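Side-chain contacts in putative uncharacterized protein (Chaetomium thermophilum, PDB 5T8V), which probably loads the cohesin ring onto chromatin as the cohesin loader Scc2, of which this chain is the C-terminal, HEAT-repeat part: residues 721-726 against 773-778; 842-847 against 877-882. One frame throughout, in Å; residues are numbered along the deposited sequence.

Contact 1. Residues 721-726 against 773-778; sequences SNRVLR and LSEHVI
R723 NH2 donates to E775 OE1 at 2.7 Å, and the N-H...O angle of 171° makes this a nearly straight bond. A second donor of the same guanidinium, R723 NE, reaches E775 OE2 at 2.8 Å. Each carboxylate oxygen thus takes one nitrogen, and the grip is side-on, through NE and a terminal NH. OE1 uses its syn lone pair, whereas OE2 is met on its syn side but somewhat out of the carboxylate plane; the planes of the two flat groups lie only 13° apart. Such a near-coplanar, two-bond salt bridge would restrict the rotation of both ends. The two side chains reach it differently: R723 runs extended from CG to NE, while E775, with CG anti to the backbone N (chi1 -162°), bends at chi2 and brings its carboxylate round to the arginine. I778 adds an apolar flank, its CG2 over one guanidinium face near the rim and its CD1 3.8 Å from R723 NH2. Putting a leucine in place of R723 would probably leave the E775 carboxylate without its paired donors and free to turn. R726 NH1 stays 4.8 Å from E775 OE2, too far to bond but close enough that its charge may favour the ionised carboxylate; its guanidinium is held by Y717, through NE to the backbone O and a cation-pi contact. N722 is the N-cap of helix 723-735, its OD1 accepting from L725 N at 3.0 Å, with a weak bond from V724 N. The salt bridge therefore joins the N-terminal turns of helices 723-735 and 773-786, a surface helix-to-helix contact in the PDS5-family region of the HEAT-repeat loader; R723 also touches L779 and Q782 farther along helix 773-786, L725 packs on helix 685-696, and V777 on helix 808-824.

Contact 2. Residues 842-847 against 877-882; sequences VLQVLM and DLTVSR
L843 CD1 and V880 CG2 meet at 3.6 Å in the tightly packed part of this interface, where both residues are buried. Their side chains lie side by side and point the same way, and the CA atoms of this pair are the nearest across the two segments, 6.7 Å apart. V880 places CG2 anti to its backbone N, on the side where L843 CD1 lies. A short way along the helices the packing gives way to a more open margin: M847 and R882 have CA atoms 8.9 Å apart, and R882 is exposed. M847 is stretched out in full, all three torsions near 180° (chi1 -177°), which carries its terminal methyl across to R882. That methyl, CE, sits over one face of the R882 guanidinium, offset toward the rim and nearest to NH1 at 3.3 Å. R882 itself bends at chi3 (98°), and its NH2 forms a salt bridge with D924, so the charge is paired by a neighbour while the flat face meets the methionine. Q844 and T879 also come near one another, but the modelled separation is doubtful and supports no conclusion; T879 OG1 is hydrogen-bonded to R840 NH1. The axes of 842-847 and 878-882 approach to 9.5 Å and diverge by 30°, so these two segments run in roughly the same direction; such packing of helices 839-852 and 878-891 is consistent with HEAT-repeat architecture. With no hydrogen bond between the segments, cohesion rests on the apolar L843-V880 pair and on van der Waals contact between the methionine methyl and the guanidinium face.

Overall arrangement
Contact 1 closes before contact 2 opens, so the two follow in series along the chain, their centres 20 Å apart and their nearest atoms about 5 Å apart without touching. Both lie on the same side of the chain's centre in a predominantly helical molecule, and they are linked through helices common to their surroundings. Helix 773-786, which supplies one half of contact 1, is also packed against by V842 and V845 of contact 2, while helix 808-824 receives residues from both. This succession of helix pairs is consistent with a HEAT-repeat solenoid, in which each joint is local and the overall curve of the loader builds up from many such neighbouring interfaces.

Contact 1. Residues 721-726 against 773-778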
# COMPACT_ATOMS: atom_id res chain seq x y z
N SER A 721 26.04 1.57 -7.52
CA SER A 721 27.04 1.91 -8.53
C SER A 721 26.88 1.10 -9.82
O SER A 721 27.68 1.28 -10.74
CB SER A 721 28.45 1.71 -7.97
OG SER A 721 28.65 0.36 -7.58
N ASN A 722 25.88 0.23 -9.89
CA ASN A 722 25.64 -0.54 -11.11
C ASN A 722 25.38 0.41 -12.27
O ASN A 722 24.50 1.28 -12.20
CB ASN A 722 24.46 -1.49 -10.91
CG ASN A 722 24.16 -2.33 -12.13
OD1 ASN A 722 24.05 -1.82 -13.25
ND2 ASN A 722 24.03 -3.64 -11.93
N ARG A 723 26.14 0.24 -13.36
CA ARG A 723 26.03 1.16 -14.49
C ARG A 723 24.76 0.93 -15.29
O ARG A 723 24.19 1.88 -15.83
CB ARG A 723 27.26 1.01 -15.39
CG ARG A 723 28.52 1.60 -14.79
CD ARG A 723 29.77 1.17 -15.54
NE ARG A 723 30.93 1.96 -15.15
CZ ARG A 723 32.19 1.66 -15.46
NH1 ARG A 723 32.46 0.56 -16.16
NH2 ARG A 723 33.18 2.45 -15.07
N VAL A 724 24.28 -0.32 -15.37
CA VAL A 724 23.05 -0.59 -16.09
C VAL A 724 21.87 0.08 -15.39
O VAL A 724 21.08 0.80 -16.02
CB VAL A 724 22.83 -2.11 -16.23
CG1 VAL A 724 21.61 -2.41 -17.09
CG2 VAL A 724 24.07 -2.78 -16.82
N LEU A 725 21.74 -0.14 -14.08
CA LEU A 725 20.72 0.56 -13.30
C LEU A 725 20.83 2.06 -13.49
O LEU A 725 19.93 2.70 -14.03
CB LEU A 725 20.84 0.21 -11.82
CG LEU A 725 20.48 -1.20 -11.34
CD1 LEU A 725 20.35 -1.18 -9.83
CD2 LEU A 725 19.21 -1.73 -12.00
N ARG A 726 21.96 2.65 -13.06
CA ARG A 726 22.12 4.10 -13.12
C ARG A 726 21.76 4.64 -14.50
O ARG A 726 21.09 5.68 -14.60
CB ARG A 726 23.56 4.47 -12.75
CG ARG A 726 23.82 4.54 -11.25
CD ARG A 726 25.26 4.90 -10.96
NE ARG A 726 25.46 5.28 -9.56
CZ ARG A 726 26.64 5.59 -9.03
NH1 ARG A 726 27.74 5.57 -9.77
NH2 ARG A 726 26.73 5.92 -7.75
N LEU A 773 35.07 11.47 -12.32
CA LEU A 773 34.70 12.12 -13.57
C LEU A 773 34.55 11.09 -14.69
O LEU A 773 33.57 11.12 -15.45
CB LEU A 773 35.75 13.16 -13.94
CG LEU A 773 35.43 14.07 -15.13
CD1 LEU A 773 34.45 15.16 -14.72
CD2 LEU A 773 36.70 14.67 -15.70
N SER A 774 35.51 10.17 -14.79
CA SER A 774 35.41 9.08 -15.76
C SER A 774 34.08 8.35 -15.62
O SER A 774 33.42 8.04 -16.62
CB SER A 774 36.57 8.11 -15.58
OG SER A 774 37.82 8.78 -15.69
N GLU A 775 33.66 8.09 -14.38
CA GLU A 775 32.38 7.42 -14.17
C GLU A 775 31.23 8.28 -14.66
O GLU A 775 30.28 7.77 -15.27
CB GLU A 775 32.21 7.08 -12.69
CG GLU A 775 31.15 6.02 -12.42
CD GLU A 775 31.50 4.69 -13.05
OE1 GLU A 775 32.67 4.50 -13.44
OE2 GLU A 775 30.60 3.83 -13.15
N HIS A 776 31.29 9.59 -14.42
CA HIS A 776 30.26 10.49 -14.93
C HIS A 776 30.14 10.37 -16.45
O HIS A 776 29.06 10.08 -16.98
CB HIS A 776 30.58 11.93 -14.53
CG HIS A 776 30.06 12.32 -13.18
ND1 HIS A 776 28.98 13.15 -13.00
CD2 HIS A 776 30.48 11.98 -11.93
CE1 HIS A 776 28.75 13.31 -11.71
NE2 HIS A 776 29.65 12.61 -11.04
N VAL A 777 31.25 10.58 -17.16
CA VAL A 777 31.21 10.56 -18.62
C VAL A 777 30.70 9.21 -19.12
O VAL A 777 29.85 9.14 -20.01
CB VAL A 777 32.59 10.90 -19.22
CG1 VAL A 777 33.67 10.01 -18.65
CG2 VAL A 777 32.55 10.80 -20.73
N ILE A 778 31.21 8.12 -18.55
CA ILE A 778 30.78 6.80 -19.01
C ILE A 778 29.29 6.63 -18.80
O ILE A 778 28.57 6.16 -19.69
CB ILE A 778 31.59 5.69 -18.30
CG1 ILE A 778 33.06 5.78 -18.70
CG2 ILE A 778 31.03 4.31 -18.66
CD1 ILE A 778 33.98 4.82 -17.95

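Contact 2. Residues 842-847 against 877-882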
# COMPACT_ATOMS: atom_id res chain seq x y z
N VAL A 842 30.82 7.92 -27.52
CA VAL A 842 31.24 9.17 -26.88
C VAL A 842 30.90 10.35 -27.77
O VAL A 842 30.43 11.40 -27.30
CB VAL A 842 32.74 9.12 -26.56
CG1 VAL A 842 33.21 10.44 -25.96
CG2 VAL A 842 33.05 7.97 -25.60
N LEU A 843 31.13 10.22 -29.08
CA LEU A 843 30.83 11.31 -29.99
C LEU A 843 29.33 11.58 -30.09
O LEU A 843 28.94 12.69 -30.44
CB LEU A 843 31.41 11.01 -31.37
CG LEU A 843 32.93 10.92 -31.38
CD1 LEU A 843 33.42 10.31 -32.68
CD2 LEU A 843 33.56 12.29 -31.18
N GLN A 844 28.49 10.59 -29.79
CA GLN A 844 27.06 10.85 -29.79
C GLN A 844 26.66 11.83 -28.69
O GLN A 844 25.72 12.62 -28.88
CB GLN A 844 26.28 9.54 -29.63
CG GLN A 844 26.19 8.72 -30.92
CD GLN A 844 25.60 9.51 -32.07
OE1 GLN A 844 26.29 9.85 -33.03
NE2 GLN A 844 24.31 9.83 -31.97
N VAL A 845 27.35 11.82 -27.56
CA VAL A 845 27.07 12.77 -26.48
C VAL A 845 27.83 14.08 -26.69
O VAL A 845 27.30 15.16 -26.42
CB VAL A 845 27.37 12.14 -25.10
CG1 VAL A 845 28.77 11.58 -25.04
CG2 VAL A 845 27.16 13.16 -23.98
N LEU A 846 29.07 14.00 -27.17
CA LEU A 846 29.78 15.23 -27.53
C LEU A 846 29.00 16.03 -28.56
O LEU A 846 29.02 17.27 -28.54
CB LEU A 846 31.17 14.90 -28.06
CG LEU A 846 32.25 14.62 -27.01
CD1 LEU A 846 33.52 14.10 -27.68
CD2 LEU A 846 32.55 15.88 -26.21
N MET A 847 28.30 15.34 -29.46
CA MET A 847 27.48 16.01 -30.47
C MET A 847 26.44 16.91 -29.82
O MET A 847 26.38 18.12 -30.09
CB MET A 847 26.82 14.94 -31.33
CG MET A 847 25.99 15.43 -32.49
SD MET A 847 25.25 14.02 -33.34
CE MET A 847 24.42 14.82 -34.71
N ASP A 877 31.13 3.87 -41.27
CA ASP A 877 30.47 4.29 -40.04
C ASP A 877 30.00 5.73 -40.18
O ASP A 877 30.79 6.66 -40.00
CB ASP A 877 31.40 4.13 -38.84
CG ASP A 877 30.68 4.32 -37.52
OD1 ASP A 877 29.45 4.11 -37.47
OD2 ASP A 877 31.35 4.67 -36.52
N LEU A 878 28.72 5.92 -40.50
CA LEU A 878 28.20 7.26 -40.75
C LEU A 878 27.91 8.02 -39.46
O LEU A 878 27.95 9.25 -39.45
CB LEU A 878 26.93 7.17 -41.59
CG LEU A 878 27.07 6.47 -42.95
CD1 LEU A 878 25.72 6.34 -43.63
CD2 LEU A 878 28.07 7.20 -43.84
N THR A 879 27.59 7.30 -38.38
CA THR A 879 27.33 7.96 -37.11
C THR A 879 28.49 8.87 -36.71
O THR A 879 28.30 10.06 -36.44
CB THR A 879 27.08 6.91 -36.03
OG1 THR A 879 26.06 6.00 -36.47
CG2 THR A 879 26.63 7.56 -34.72
N VAL A 880 29.70 8.31 -36.67
CA VAL A 880 30.87 9.10 -36.29
C VAL A 880 31.04 10.29 -37.23
O VAL A 880 31.35 11.40 -36.79
CB VAL A 880 32.13 8.20 -36.27
CG1 VAL A 880 32.28 7.43 -37.58
CG2 VAL A 880 33.38 9.03 -36.01
N SER A 881 30.85 10.07 -38.53
CA SER A 881 31.04 11.15 -39.50
C SER A 881 30.08 12.30 -39.24
O SER A 881 30.50 13.46 -39.08
CB SER A 881 30.87 10.60 -40.92
OG SER A 881 31.82 9.59 -41.20
N ARG A 882 28.78 12.01 -39.19
CA ARG A 882 27.81 13.05 -38.90
C ARG A 882 28.13 13.73 -37.57
O ARG A 882 28.00 14.96 -37.44
CB ARG A 882 26.39 12.46 -38.88
CG ARG A 882 25.30 13.51 -39.06
CD ARG A 882 23.92 12.87 -39.19
NE ARG A 882 23.19 12.88 -37.93
CZ ARG A 882 22.35 13.84 -37.54
NH1 ARG A 882 21.73 13.74 -36.37
NH2 ARG A 882 22.14 14.90 -38.31